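Local coordinates for protein aspartate aminotransferase (Leishmania major, PDB 4H51) that probably transfers the amino group of L-aspartate to 2-oxoglutarate with the help of pyridoxal 5'-phosphate, working as a homodimer, at residues T203-S208 against I361-M366. Numbering follows the deposited sequence.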
# COMPACT_ATOMS: atom_id res chain seq x y z
N THR B 203 21.52 3.38 15.00
CA THR B 203 22.78 3.70 15.62
C THR B 203 23.59 4.76 14.90
O THR B 203 24.48 5.33 15.50
CB THR B 203 23.67 2.45 15.72
OG1 THR B 203 24.15 2.10 14.43
CG2 THR B 203 22.93 1.26 16.40
N GLY B 204 23.30 5.01 13.60
CA GLY B 204 24.07 5.92 12.77
C GLY B 204 25.49 5.48 12.50
O GLY B 204 26.34 6.28 12.10
N VAL B 205 25.79 4.21 12.82
CA VAL B 205 27.12 3.66 12.57
C VAL B 205 27.07 2.74 11.38
O VAL B 205 26.30 1.79 11.39
CB VAL B 205 27.67 2.91 13.78
CG1 VAL B 205 29.05 2.37 13.44
CG2 VAL B 205 27.79 3.89 14.96
N ASP B 206 27.85 3.05 10.36
CA ASP B 206 27.91 2.26 9.15
C ASP B 206 29.26 1.57 9.08
O ASP B 206 30.25 2.04 9.67
CB ASP B 206 27.76 3.14 7.89
CG ASP B 206 26.38 3.73 7.74
OD1 ASP B 206 25.48 3.24 8.44
OD2 ASP B 206 26.20 4.66 6.90
N PRO B 207 29.32 0.47 8.32
CA PRO B 207 30.64 -0.06 7.95
C PRO B 207 31.41 0.93 7.11
O PRO B 207 30.80 1.64 6.32
CB PRO B 207 30.30 -1.25 7.07
CG PRO B 207 28.88 -1.60 7.36
CD PRO B 207 28.21 -0.32 7.76
N SER B 208 32.73 0.97 7.27
CA SER B 208 33.59 1.69 6.34
C SER B 208 33.52 1.02 4.97
O SER B 208 33.09 -0.13 4.82
CB SER B 208 35.03 1.65 6.84
OG SER B 208 35.54 0.33 6.81
N ILE B 361 29.23 13.28 16.72
CA ILE B 361 29.66 13.82 15.42
C ILE B 361 30.08 12.74 14.43
O ILE B 361 30.05 12.97 13.22
CB ILE B 361 30.76 14.92 15.57
CG1 ILE B 361 31.89 14.48 16.52
CG2 ILE B 361 30.18 16.21 16.10
CD1 ILE B 361 33.07 15.44 16.51
N ASN B 362 30.50 11.56 14.89
CA ASN B 362 30.92 10.52 13.98
C ASN B 362 29.76 9.68 13.42
O ASN B 362 29.87 9.10 12.35
CB ASN B 362 31.96 9.58 14.61
CG ASN B 362 33.24 10.29 15.01
OD1 ASN B 362 33.63 11.29 14.41
ND2 ASN B 362 33.88 9.82 16.09
N GLN B 363 28.65 9.58 14.15
CA GLN B 363 27.50 8.89 13.64
C GLN B 363 26.92 9.73 12.49
O GLN B 363 27.09 10.95 12.46
CB GLN B 363 26.47 8.61 14.76
CG GLN B 363 26.89 7.46 15.66
CD GLN B 363 26.10 7.38 16.95
OE1 GLN B 363 25.22 8.18 17.15
NE2 GLN B 363 26.39 6.40 17.81
N ILE B 364 26.29 9.07 11.55
CA ILE B 364 25.79 9.72 10.35
C ILE B 364 24.31 9.41 10.13
O ILE B 364 23.75 8.44 10.73
CB ILE B 364 26.66 9.38 9.10
CG1 ILE B 364 26.75 7.89 8.80
CG2 ILE B 364 28.10 9.88 9.26
CD1 ILE B 364 27.92 7.58 7.88
N GLY B 365 23.67 10.21 9.28
CA GLY B 365 22.28 10.03 8.93
C GLY B 365 21.42 10.83 9.88
O GLY B 365 21.87 11.83 10.43
N MET B 366 20.19 10.43 10.06
CA MET B 366 19.27 11.21 10.89
C MET B 366 19.49 11.04 12.39
O MET B 366 19.29 11.99 13.16
CB MET B 366 17.85 10.81 10.59
CG MET B 366 17.33 11.62 9.42
SD MET B 366 15.56 11.86 9.59
CE MET B 366 15.53 12.84 8.08
O HOH W 1 29.25 6.49 12.02
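Gly204 and Ile364 supply the one direct hydrogen bond between 203-208 and 361-366: Ile364 N donates to Gly204 O over 2.8 Å, nearly straight at 164° and directed at a lone pair in the carbonyl plane. The same oxygen takes a second hydrogen bond from a water, which also donates to Asn362 O at 2.7 Å, and it meets Gln363 CA in a CA-H...O contact of 3.2 Å. Gly204 has positive phi, and a side chain there would run into Ile364 O, so the backbones can close to 4.6 Å between Gly204 CA and Gln363 CA. An ST turn, in which Val205 N donates to Thr203 OG1, itself also hydrogen-bonded to His200 ND1, shapes the loop at this point.

Thr203 O sits over the flat face of the Gln363 amide, a close polar contact 3.0 Å above Gln363 CD; from there NE2, though near, has too poor an angle for a hydrogen bond. Gln363 OE1 accepts from Phe369 N, which helps hold the amide. Val205 CG2, anti to its own carbonyl carbon, makes van der Waals contact with Gln363 CG at 3.7 Å.

Thr203 and Gly204 end the Asn-Pro-Thr-Gly signature of class I aminotransferases, in the loop between strand 192-196 and helix 209-221. Judging by relatives, the contact joins this large PLP-binding domain to the small domain, which holds the turn from helix 359-362 to strand 367-369. Tyr168 of strand 162-169 packs on Thr203, Val205 and Gln363, while Arg341 of the long helix 320-350 bonds to Gly365 O.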